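Local coordinates for putative cell invasion protein with MAC/Perforin domain (Bacteroides thetaiotaomicron VPI-5482, PDB 3KK7) that belongs to the MACPF family, related to the pore-forming perforins and complement proteins, and has a putative role in cell invasion that remains unproven, at residues A[108-112]-A[156-160]; A[19-23]-A[453-457]; A[180-185]-A[348-352]. All coordinates share one frame; numbering follows the deposited sequence.

Contact 1. Residues A[108-112]-A[156-160]; sequences YSDFD and KVVHG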
ATOM      1  N   TYR A 108       9.109  21.130 -13.691  1.00 26.06           N
ATOM      2  CA  TYR A 108       7.690  20.854 -13.787  1.00 25.07           C
ATOM      3  C   TYR A 108       6.848  22.058 -13.391  1.00 25.10           C
ATOM      4  O   TYR A 108       7.006  22.623 -12.312  1.00 24.42           O
ATOM      5  CB  TYR A 108       7.327  19.591 -12.976  1.00 25.07           C
ATOM      6  CG  TYR A 108       7.672  19.568 -11.487  1.00 24.24           C
ATOM      7  CD1 TYR A 108       8.988  19.392 -11.043  1.00 24.01           C
ATOM      8  CD2 TYR A 108       6.662  19.657 -10.518  1.00 24.21           C
ATOM      9  CE1 TYR A 108       9.300  19.357  -9.656  1.00 23.36           C
ATOM     10  CE2 TYR A 108       6.946  19.610  -9.144  1.00 23.30           C
ATOM     11  CZ  TYR A 108       8.261  19.462  -8.714  1.00 23.85           C
ATOM     12  OH  TYR A 108       8.516  19.409  -7.358  1.00 22.11           O
ATOM     13  N   SER A 109       5.955  22.434 -14.302  1.00 25.37           N
ATOM     14  CA  SER A 109       5.039  23.567 -14.135  1.00 25.48           C
ATOM     15  C   SER A 109       3.855  23.265 -13.261  1.00 25.72           C
ATOM     16  O   SER A 109       3.088  24.173 -12.932  1.00 25.90           O
ATOM     17  CB  SER A 109       4.471  24.000 -15.485  1.00 25.10           C
ATOM     18  OG  SER A 109       5.477  24.595 -16.274  1.00 26.15           O
ATOM     19  N   ASP A 110       3.648  22.003 -12.936  1.00 25.72           N
ATOM     20  CA  ASP A 110       2.527  21.653 -12.079  1.00 26.23           C
ATOM     21  C   ASP A 110       2.695  20.217 -11.632  1.00 26.72           C
ATOM     22  O   ASP A 110       3.627  19.522 -12.084  1.00 26.71           O
ATOM     23  CB  ASP A 110       1.159  21.906 -12.765  1.00 25.79           C
ATOM     24  CG  ASP A 110       0.847  20.912 -13.871  1.00 26.17           C
ATOM     25  OD1 ASP A 110       1.145  19.708 -13.740  1.00 23.82           O
ATOM     26  OD2 ASP A 110       0.273  21.339 -14.891  1.00 28.61           O
ATOM     27  N   PHE A 111       1.788  19.767 -10.771  1.00 27.24           N
ATOM     28  CA  PHE A 111       1.981  18.504 -10.090  1.00 27.74           C
ATOM     29  C   PHE A 111       1.608  17.295 -10.925  1.00 28.47           C
ATOM     30  O   PHE A 111       2.001  16.201 -10.587  1.00 29.74           O
ATOM     31  CB  PHE A 111       1.386  18.569  -8.682  1.00 27.73           C
ATOM     32  CG  PHE A 111       2.080  19.600  -7.845  1.00 28.34           C
ATOM     33  CD1 PHE A 111       3.343  19.345  -7.316  1.00 29.98           C
ATOM     34  CD2 PHE A 111       1.564  20.870  -7.713  1.00 29.13           C
ATOM     35  CE1 PHE A 111       4.038  20.346  -6.592  1.00 30.79           C
ATOM     36  CE2 PHE A 111       2.252  21.866  -7.017  1.00 28.40           C
ATOM     37  CZ  PHE A 111       3.484  21.607  -6.464  1.00 29.53           C
ATOM     38  N   ASP A 112       0.943  17.476 -12.055  1.00 28.89           N
ATOM     39  CA  ASP A 112       0.810  16.372 -12.996  1.00 29.84           C
ATOM     40  C   ASP A 112       2.077  16.253 -13.807  1.00 29.71           C
ATOM     41  O   ASP A 112       2.575  15.145 -14.055  1.00 31.37           O
ATOM     42  CB  ASP A 112      -0.395  16.548 -13.904  1.00 30.19           C
ATOM     43  CG  ASP A 112      -1.686  16.288 -13.184  1.00 32.80           C
ATOM     44  OD1 ASP A 112      -1.678  15.574 -12.148  1.00 35.83           O
ATOM     45  OD2 ASP A 112      -2.724  16.777 -13.673  1.00 38.70           O
ATOM     46  N   LYS A 156       2.661  31.770 -13.377  1.00 30.04           N
ATOM     47  CA  LYS A 156       4.077  32.053 -13.515  1.00 28.50           C
ATOM     48  C   LYS A 156       4.988  31.062 -12.793  1.00 26.61           C
ATOM     49  O   LYS A 156       6.199  31.086 -12.983  1.00 26.27           O
ATOM     50  CB  LYS A 156       4.376  33.467 -12.997  1.00 29.07           C
ATOM     51  CG  LYS A 156       3.547  34.570 -13.650  1.00 29.41           C
ATOM     52  CD  LYS A 156       4.078  35.967 -13.370  1.00 29.25           C
ATOM     53  CE  LYS A 156       3.216  37.035 -14.086  1.00 30.46           C
ATOM     54  NZ  LYS A 156       1.921  37.252 -13.353  1.00 30.95           N
ATOM     55  N   VAL A 157       4.410  30.200 -11.978  1.00 24.64           N
ATOM     56  CA  VAL A 157       5.171  29.290 -11.153  1.00 24.06           C
ATOM     57  C   VAL A 157       5.705  28.095 -11.937  1.00 23.65           C
ATOM     58  O   VAL A 157       4.988  27.506 -12.749  1.00 24.04           O
ATOM     59  CB  VAL A 157       4.292  28.790  -9.964  1.00 24.12           C
ATOM     60  CG1 VAL A 157       4.884  27.575  -9.284  1.00 22.60           C
ATOM     61  CG2 VAL A 157       4.077  29.933  -8.977  1.00 23.74           C
ATOM     62  N   VAL A 158       6.974  27.763 -11.717  1.00 22.79           N
ATOM     63  CA  VAL A 158       7.532  26.494 -12.174  1.00 22.73           C
ATOM     64  C   VAL A 158       8.417  25.908 -11.075  1.00 23.18           C
ATOM     65  O   VAL A 158       9.051  26.650 -10.316  1.00 23.26           O
ATOM     66  CB  VAL A 158       8.265  26.609 -13.530  1.00 22.41           C
ATOM     67  CG1 VAL A 158       9.428  27.561 -13.461  1.00 22.81           C
ATOM     68  CG2 VAL A 158       8.721  25.261 -14.008  1.00 20.38           C
ATOM     69  N   HIS A 159       8.421  24.576 -10.977  1.00 23.55           N
ATOM     70  CA  HIS A 159       9.190  23.852  -9.955  1.00 23.76           C
ATOM     71  C   HIS A 159      10.357  23.084 -10.539  1.00 24.06           C
ATOM     72  O   HIS A 159      10.352  22.729 -11.710  1.00 24.38           O
ATOM     73  CB  HIS A 159       8.298  22.886  -9.209  1.00 23.71           C
ATOM     74  CG  HIS A 159       7.011  23.496  -8.780  1.00 23.06           C
ATOM     75  ND1 HIS A 159       6.888  24.207  -7.611  1.00 22.12           N
ATOM     76  CD2 HIS A 159       5.797  23.530  -9.378  1.00 22.34           C
ATOM     77  CE1 HIS A 159       5.648  24.661  -7.512  1.00 23.44           C
ATOM     78  NE2 HIS A 159       4.968  24.262  -8.569  1.00 22.37           N
ATOM     79  N   GLY A 160      11.351  22.831  -9.696  1.00 24.10           N
ATOM     80  CA  GLY A 160      12.587  22.147 -10.109  1.00 23.42           C
ATOM     81  C   GLY A 160      13.053  21.170  -9.045  1.00 22.55           C
ATOM     82  O   GLY A 160      12.798  21.377  -7.873  1.00 20.90           O
TER
HETATM   83  O   HOH W   1      10.195  21.206  -6.631  1.00 24.46           O
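The phenol oxygen of Tyr-108 has two hydrogen-bond partners: water 1 lies 2.6 Å from Tyr-108 OH and itself donates to the carbonyl of Gly-160, while Arg-139 of helix 133-146 supplies a second hydrogen bond. Behind this polar end, the two backbones form an antiparallel hydrogen-bonded pair at Tyr-108 and His-159. Tyr-108 N donates to His-159 O over 2.8 Å, and His-159 N returns the bond to Tyr-108 O at the same 2.8 Å. Their side chains leave on the same face of the sheet. Tyr-108 CG sits between its own N and carbonyl carbon (chi1 57°), which turns the ring broadside to its partner: His-159 CB lies 3.5 Å from the centroid of the Tyr-108 ring, 14° off the normal, a CH-pi contact. The imidazole is met over one face, toward its rim, by Phe-111, with CZ of Phe-111 3.7 Å from NE2 of His-159; the two rings lie oblique to each other, planes at 40°. Val-158 packs on Met-243 of helix 236-249, and its CG2 lies 3.6 Å from Tyr-108 O; Ser-109 is tied through N to Glu-240 OE2 and through OG to Phe-236 O. The pair lies where strands 93-108 and 157-173 meet, beside helices 133-146 and 236-249, which probably correspond to the helical clusters that refold into membrane hairpins in pore-forming relatives. Backbone bonds and the water bridge set the Tyr-108/His-159 pair while Phe-111 adds apolar cover, which implies that this strand end is held by both polar and apolar contacts.

Contact 2. Residues A[19-23]-A[453-457]; sequences TSEII and ADPNK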
ATOM      1  N   THR A  19     -34.057   0.139   5.672  1.00 35.88           N
ATOM      2  CA  THR A  19     -35.484   0.588   5.734  1.00 36.16           C
ATOM      3  C   THR A  19     -36.495  -0.586   5.830  1.00 36.19           C
ATOM      4  O   THR A  19     -37.371  -0.586   6.708  1.00 36.15           O
ATOM      5  CB  THR A  19     -35.831   1.497   4.531  1.00 36.39           C
ATOM      6  OG1 THR A  19     -37.261   1.653   4.422  1.00 36.27           O
ATOM      7  CG2 THR A  19     -35.254   0.923   3.232  1.00 36.43           C
ATOM      8  N   SER A  20     -36.387  -1.559   4.917  1.00 35.89           N
ATOM      9  CA  SER A  20     -37.120  -2.839   5.018  1.00 35.40           C
ATOM     10  C   SER A  20     -36.167  -3.947   5.505  1.00 35.10           C
ATOM     11  O   SER A  20     -36.349  -5.132   5.217  1.00 35.08           O
ATOM     12  CB  SER A  20     -37.711  -3.212   3.671  1.00 35.39           C
ATOM     13  OG  SER A  20     -36.671  -3.434   2.738  1.00 35.77           O
ATOM     14  N   GLU A  21     -35.128  -3.525   6.225  1.00 34.81           N
ATOM     15  CA  GLU A  21     -34.181  -4.396   6.902  1.00 34.36           C
ATOM     16  C   GLU A  21     -34.880  -4.940   8.139  1.00 34.02           C
ATOM     17  O   GLU A  21     -35.592  -4.203   8.806  1.00 33.89           O
ATOM     18  CB  GLU A  21     -32.967  -3.542   7.286  1.00 34.52           C
ATOM     19  CG  GLU A  21     -31.933  -4.159   8.197  1.00 34.71           C
ATOM     20  CD  GLU A  21     -30.657  -3.318   8.252  1.00 35.01           C
ATOM     21  OE1 GLU A  21     -29.824  -3.452   7.338  1.00 36.45           O
ATOM     22  OE2 GLU A  21     -30.469  -2.531   9.199  1.00 35.63           O
ATOM     23  N   ILE A  22     -34.697  -6.218   8.444  1.00 33.73           N
ATOM     24  CA  ILE A  22     -35.320  -6.802   9.632  1.00 33.40           C
ATOM     25  C   ILE A  22     -34.339  -7.766  10.330  1.00 33.48           C
ATOM     26  O   ILE A  22     -33.710  -8.617   9.679  1.00 33.70           O
ATOM     27  CB  ILE A  22     -36.702  -7.450   9.281  1.00 33.35           C
ATOM     28  CG1 ILE A  22     -37.636  -7.459  10.508  1.00 33.36           C
ATOM     29  CG2 ILE A  22     -36.542  -8.840   8.687  1.00 32.99           C
ATOM     30  CD1 ILE A  22     -38.405  -6.124  10.790  1.00 32.12           C
ATOM     31  N   ILE A  23     -34.169  -7.601  11.643  1.00 32.99           N
ATOM     32  CA  ILE A  23     -33.247  -8.447  12.385  1.00 32.96           C
ATOM     33  C   ILE A  23     -33.861  -9.827  12.581  1.00 33.13           C
ATOM     34  O   ILE A  23     -35.021  -9.935  12.971  1.00 33.60           O
ATOM     35  CB  ILE A  23     -32.920  -7.896  13.787  1.00 33.01           C
ATOM     36  CG1 ILE A  23     -32.332  -6.481  13.716  1.00 33.16           C
ATOM     37  CG2 ILE A  23     -31.951  -8.838  14.486  1.00 32.78           C
ATOM     38  CD1 ILE A  23     -31.617  -6.040  15.010  1.00 34.16           C
ATOM     39  N   ALA A 453     -31.997  -9.847   7.606  1.00 36.28           N
ATOM     40  CA  ALA A 453     -32.426 -10.180   6.263  1.00 36.66           C
ATOM     41  C   ALA A 453     -32.982  -8.915   5.651  1.00 36.95           C
ATOM     42  O   ALA A 453     -33.359  -8.005   6.383  1.00 36.58           O
ATOM     43  CB  ALA A 453     -33.479 -11.283   6.285  1.00 36.55           C
ATOM     44  N   ASP A 454     -33.011  -8.842   4.321  1.00 37.52           N
ATOM     45  CA  ASP A 454     -33.548  -7.671   3.648  1.00 38.05           C
ATOM     46  C   ASP A 454     -33.905  -7.990   2.219  1.00 38.67           C
ATOM     47  O   ASP A 454     -33.037  -8.050   1.373  1.00 38.53           O
ATOM     48  CB  ASP A 454     -32.553  -6.514   3.693  1.00 38.08           C
ATOM     49  CG  ASP A 454     -33.179  -5.181   3.290  1.00 38.80           C
ATOM     50  OD1 ASP A 454     -34.204  -5.148   2.568  1.00 39.14           O
ATOM     51  OD2 ASP A 454     -32.635  -4.146   3.718  1.00 39.69           O
ATOM     52  N   PRO A 455     -35.206  -8.140   1.931  1.00 40.02           N
ATOM     53  CA  PRO A 455     -35.618  -8.544   0.589  1.00 40.68           C
ATOM     54  C   PRO A 455     -35.316  -7.518  -0.504  1.00 41.44           C
ATOM     55  O   PRO A 455     -35.265  -7.888  -1.665  1.00 41.78           O
ATOM     56  CB  PRO A 455     -37.131  -8.760   0.733  1.00 40.64           C
ATOM     57  CG  PRO A 455     -37.542  -7.881   1.852  1.00 40.39           C
ATOM     58  CD  PRO A 455     -36.355  -7.724   2.763  1.00 40.17           C
ATOM     59  N   ASN A 456     -35.107  -6.255  -0.151  1.00 42.22           N
ATOM     60  CA  ASN A 456     -34.818  -5.234  -1.156  1.00 42.91           C
ATOM     61  C   ASN A 456     -33.321  -4.915  -1.362  1.00 43.45           C
ATOM     62  O   ASN A 456     -32.977  -4.071  -2.196  1.00 43.24           O
ATOM     63  CB  ASN A 456     -35.615  -3.962  -0.842  1.00 43.04           C
ATOM     64  CG  ASN A 456     -37.129  -4.187  -0.892  1.00 43.76           C
ATOM     65  OD1 ASN A 456     -37.618  -5.044  -1.636  1.00 45.26           O
ATOM     66  ND2 ASN A 456     -37.874  -3.416  -0.098  1.00 42.92           N
ATOM     67  N   LYS A 457     -32.433  -5.589  -0.631  1.00 44.21           N
ATOM     68  CA  LYS A 457     -30.997  -5.380  -0.828  1.00 44.79           C
ATOM     69  C   LYS A 457     -30.471  -6.399  -1.838  1.00 45.35           C
ATOM     70  O   LYS A 457     -30.633  -7.605  -1.654  1.00 45.52           O
ATOM     71  CB  LYS A 457     -30.219  -5.498   0.485  1.00 44.65           C
ATOM     72  CG  LYS A 457     -29.051  -4.510   0.574  1.00 45.66           C
ATOM     73  CD  LYS A 457     -27.976  -4.915   1.618  1.00 47.61           C
ATOM     74  CE  LYS A 457     -26.992  -3.737   1.951  1.00 48.53           C
ATOM     75  NZ  LYS A 457     -25.771  -4.100   2.772  1.00 47.30           N
TER
HETATM   76  O   HOH W   2     -29.696  -4.188   4.346  1.00 37.63           O
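Two first torsions bring Ser-20 and Asp-454 together. Asp-454 carries CG anti to its N (chi1 -167°), while the hydroxyl of Ser-20 stands between its own N and carbonyl carbon (chi1 64°), and Ser-20 OG then donates to Asp-454 OD1 at 3.0 Å. It meets that oxygen on the syn side, 30° out of the carboxylate plane. From the opposite face of the carboxylate plane, and on the anti side, Asn-456 N donates to the same Asp-454 OD1 over 3.1 Å. This second bond makes an Asx turn, set within a type I beta turn from Asp-454 to Lys-457, so one carboxylate oxygen both shapes the corner and holds the incoming N-terminal segment. The other oxygen, Asp-454 OD2, accepts a hydrogen bond from water 2, which also donates to Glu-21 OE1. The water thus lies between two acids whose nearest oxygens, Glu-21 OE1 and Asp-454 OD2, stay 4.6 Å apart; the salt bridge of Glu-21 with Lys-452 probably eases that repulsion. Beside the turn, strand 22-25 adds to a mixed sheet of the D2 region, lying against strand 450-454, which is paired in parallel with strand 376-386. Ile-22 N to Ala-453 O and Ala-453 N to Ile-22 O, both 3.0 Å, make the antiparallel hydrogen-bonded pair. Ala-453 also packs on Phe-432 and Ser-436 of helix 429-443, and Pro-455 CD closes on Ser-20 O at 3.6 Å.

Contact 3. Residues A[180-185]-A[348-352]; sequences LRKIAA and DFILE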
ATOM      1  N   LEU A 180       7.578 -14.691  -3.048  1.00 26.72           N
ATOM      2  CA  LEU A 180       6.740 -13.759  -2.317  1.00 26.67           C
ATOM      3  C   LEU A 180       5.689 -14.512  -1.519  1.00 26.88           C
ATOM      4  O   LEU A 180       5.391 -14.179  -0.365  1.00 26.74           O
ATOM      5  CB  LEU A 180       6.096 -12.734  -3.243  1.00 26.79           C
ATOM      6  CG  LEU A 180       7.033 -11.697  -3.889  1.00 27.28           C
ATOM      7  CD1 LEU A 180       6.231 -10.690  -4.657  1.00 25.63           C
ATOM      8  CD2 LEU A 180       7.924 -10.998  -2.890  1.00 22.96           C
ATOM      9  N   ARG A 181       5.161 -15.576  -2.077  1.00 27.35           N
ATOM     10  CA  ARG A 181       4.162 -16.306  -1.312  1.00 27.97           C
ATOM     11  C   ARG A 181       4.756 -16.992  -0.084  1.00 26.86           C
ATOM     12  O   ARG A 181       4.153 -16.967   0.987  1.00 26.69           O
ATOM     13  CB  ARG A 181       3.353 -17.243  -2.197  1.00 28.77           C
ATOM     14  CG  ARG A 181       2.123 -16.513  -2.785  1.00 31.86           C
ATOM     15  CD  ARG A 181       1.170 -17.483  -3.481  1.00 35.44           C
ATOM     16  NE  ARG A 181       1.840 -18.053  -4.643  1.00 39.09           N
ATOM     17  CZ  ARG A 181       1.847 -17.518  -5.859  1.00 43.06           C
ATOM     18  NH1 ARG A 181       1.193 -16.384  -6.121  1.00 44.25           N
ATOM     19  NH2 ARG A 181       2.519 -18.126  -6.832  1.00 45.29           N
ATOM     20  N   LYS A 182       5.942 -17.572  -0.234  1.00 25.98           N
ATOM     21  CA  LYS A 182       6.630 -18.183   0.895  1.00 24.93           C
ATOM     22  C   LYS A 182       6.819 -17.160   1.991  1.00 23.79           C
ATOM     23  O   LYS A 182       6.608 -17.487   3.176  1.00 23.32           O
ATOM     24  CB  LYS A 182       8.014 -18.695   0.505  1.00 25.38           C
ATOM     25  CG  LYS A 182       8.058 -20.116   0.085  1.00 26.09           C
ATOM     26  CD  LYS A 182       9.273 -20.815   0.631  1.00 24.51           C
ATOM     27  CE  LYS A 182       9.143 -22.264   0.378  1.00 25.49           C
ATOM     28  NZ  LYS A 182       7.972 -22.912   1.074  1.00 25.94           N
ATOM     29  N   ILE A 183       7.222 -15.933   1.599  1.00 22.62           N
ATOM     30  CA  ILE A 183       7.466 -14.856   2.571  1.00 21.28           C
ATOM     31  C   ILE A 183       6.168 -14.509   3.298  1.00 20.71           C
ATOM     32  O   ILE A 183       6.153 -14.392   4.528  1.00 19.12           O
ATOM     33  CB  ILE A 183       8.067 -13.637   1.913  1.00 21.56           C
ATOM     34  CG1 ILE A 183       9.481 -13.935   1.454  1.00 22.05           C
ATOM     35  CG2 ILE A 183       8.114 -12.435   2.862  1.00 18.88           C
ATOM     36  CD1 ILE A 183      10.159 -12.763   0.697  1.00 21.05           C
ATOM     37  N   ALA A 184       5.087 -14.396   2.530  1.00 20.97           N
ATOM     38  CA  ALA A 184       3.750 -14.066   3.066  1.00 21.75           C
ATOM     39  C   ALA A 184       3.303 -15.079   4.125  1.00 22.55           C
ATOM     40  O   ALA A 184       2.898 -14.697   5.244  1.00 23.46           O
ATOM     41  CB  ALA A 184       2.710 -13.957   1.940  1.00 20.62           C
ATOM     42  N   ALA A 185       3.423 -16.355   3.768  1.00 22.72           N
ATOM     43  CA  ALA A 185       3.076 -17.505   4.620  1.00 22.76           C
ATOM     44  C   ALA A 185       3.807 -17.591   5.962  1.00 22.86           C
ATOM     45  O   ALA A 185       3.183 -17.931   6.988  1.00 23.41           O
ATOM     46  CB  ALA A 185       3.333 -18.829   3.814  1.00 21.89           C
ATOM     47  N   ASP A 348       1.221  -7.849  -2.344  1.00 25.41           N
ATOM     48  CA  ASP A 348       2.078  -8.979  -2.725  1.00 25.93           C
ATOM     49  C   ASP A 348       2.666  -9.740  -1.557  1.00 25.68           C
ATOM     50  O   ASP A 348       3.141 -10.838  -1.756  1.00 26.28           O
ATOM     51  CB  ASP A 348       3.199  -8.534  -3.669  1.00 26.35           C
ATOM     52  CG  ASP A 348       2.731  -8.447  -5.112  1.00 28.90           C
ATOM     53  OD1 ASP A 348       1.674  -9.044  -5.432  1.00 31.40           O
ATOM     54  OD2 ASP A 348       3.417  -7.786  -5.933  1.00 32.94           O
ATOM     55  N   PHE A 349       2.619  -9.182  -0.347  1.00 25.66           N
ATOM     56  CA  PHE A 349       3.212  -9.818   0.836  1.00 25.36           C
ATOM     57  C   PHE A 349       2.241 -10.456   1.818  1.00 24.86           C
ATOM     58  O   PHE A 349       2.637 -10.816   2.917  1.00 24.13           O
ATOM     59  CB  PHE A 349       4.120  -8.802   1.540  1.00 25.58           C
ATOM     60  CG  PHE A 349       5.310  -8.473   0.722  1.00 26.39           C
ATOM     61  CD1 PHE A 349       5.205  -7.606  -0.334  1.00 24.86           C
ATOM     62  CD2 PHE A 349       6.509  -9.114   0.940  1.00 26.53           C
ATOM     63  CE1 PHE A 349       6.276  -7.358  -1.125  1.00 26.47           C
ATOM     64  CE2 PHE A 349       7.591  -8.873   0.128  1.00 26.63           C
ATOM     65  CZ  PHE A 349       7.481  -7.999  -0.898  1.00 26.34           C
ATOM     66  N   ILE A 350       0.984 -10.618   1.409  1.00 25.11           N
ATOM     67  CA  ILE A 350      -0.057 -11.207   2.255  1.00 24.81           C
ATOM     68  C   ILE A 350      -0.844 -12.224   1.465  1.00 24.75           C
ATOM     69  O   ILE A 350      -0.920 -12.140   0.241  1.00 25.11           O
ATOM     70  CB  ILE A 350      -0.982 -10.127   2.880  1.00 25.08           C
ATOM     71  CG1 ILE A 350      -1.614  -9.237   1.823  1.00 25.24           C
ATOM     72  CG2 ILE A 350      -0.210  -9.233   3.830  1.00 24.70           C
ATOM     73  CD1 ILE A 350      -2.466  -8.165   2.420  1.00 22.08           C
ATOM     74  N   LEU A 351      -1.396 -13.206   2.167  1.00 24.90           N
ATOM     75  CA  LEU A 351      -2.105 -14.311   1.527  1.00 24.91           C
ATOM     76  C   LEU A 351      -3.602 -14.076   1.361  1.00 25.46           C
ATOM     77  O   LEU A 351      -4.233 -14.681   0.482  1.00 26.13           O
ATOM     78  CB  LEU A 351      -1.938 -15.579   2.360  1.00 24.69           C
ATOM     79  CG  LEU A 351      -0.547 -16.110   2.550  1.00 23.91           C
ATOM     80  CD1 LEU A 351      -0.628 -17.264   3.499  1.00 23.68           C
ATOM     81  CD2 LEU A 351      -0.010 -16.533   1.200  1.00 24.53           C
ATOM     82  N   GLU A 352      -4.158 -13.218   2.212  1.00 25.40           N
ATOM     83  CA  GLU A 352      -5.592 -13.041   2.345  1.00 25.69           C
ATOM     84  C   GLU A 352      -6.182 -12.263   1.167  1.00 25.76           C
ATOM     85  O   GLU A 352      -5.944 -11.058   1.010  1.00 25.45           O
ATOM     86  CB  GLU A 352      -5.911 -12.300   3.668  1.00 25.83           C
ATOM     87  CG  GLU A 352      -5.466 -13.026   4.958  1.00 26.82           C
ATOM     88  CD  GLU A 352      -3.979 -12.865   5.336  1.00 28.16           C
ATOM     89  OE1 GLU A 352      -3.203 -12.145   4.658  1.00 28.29           O
ATOM     90  OE2 GLU A 352      -3.578 -13.487   6.336  1.00 29.73           O
TER
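Helix 177-186 meets the segment between strand 343-345 and helix 353-363 in a buried, chiefly apolar contact within the MACPF region. Leu-180 uses both branches: its CD1 lies 3.8 Å from Asp-348 CB, and its CD2 reaches Phe-349 CZ at 3.6 Å. Ile-183 lies alongside the phenylalanine, its CG2 at the ring edge, near the ring plane. Where the helix comes nearest, Ala-184 has no branch to hold the chain off, and Ala-184 CB lies 3.3 Å from Phe-349 O; Ala-184 CA makes a C-H...O contact with the same oxygen at 3.4 Å. The segment then ends in the N-cap position of helix 353-363, Glu-352, so Leu-351 sits just ahead of that helix. With CG anti to its carbonyl carbon (chi1 -62°), Leu-351 straddles the helix surface: CD2 is 3.8 Å from Ala-184 CB and CD1 is 3.9 Å from Ala-185 CA. An aspartate in place of Leu-351 would strip both methyls from the two alanines and would probably leave a buried charge without a mate. Helix 529-535, from the D3 region, joins in, with Met-529 on Leu-351 and Tyr-533 on Ala-185, while the carboxylate of Asp-348 is paired with Lys-125.

The three contacts are spread along an elongated chain and do not touch: the centres of contacts 1 and 2 lie about 52 Å apart, those of contacts 1 and 3 about 40 Å, and those of contacts 2 and 3 about 38 Å. Contact 2 joins the first modelled residues to the D2 sheet, 430 positions on, and so brackets the other two in sequence. Contact 1 closes before contact 3 opens, both within the MACPF range; strand 157-173, starting in contact 1, leads directly to helix 177-186 of contact 3. Contact 1 lies at one end of the antiparallel sheet, beside helices 133-146 and 236-249; contact 3 lies where D3 helix 529-535 packs on the MACPF region.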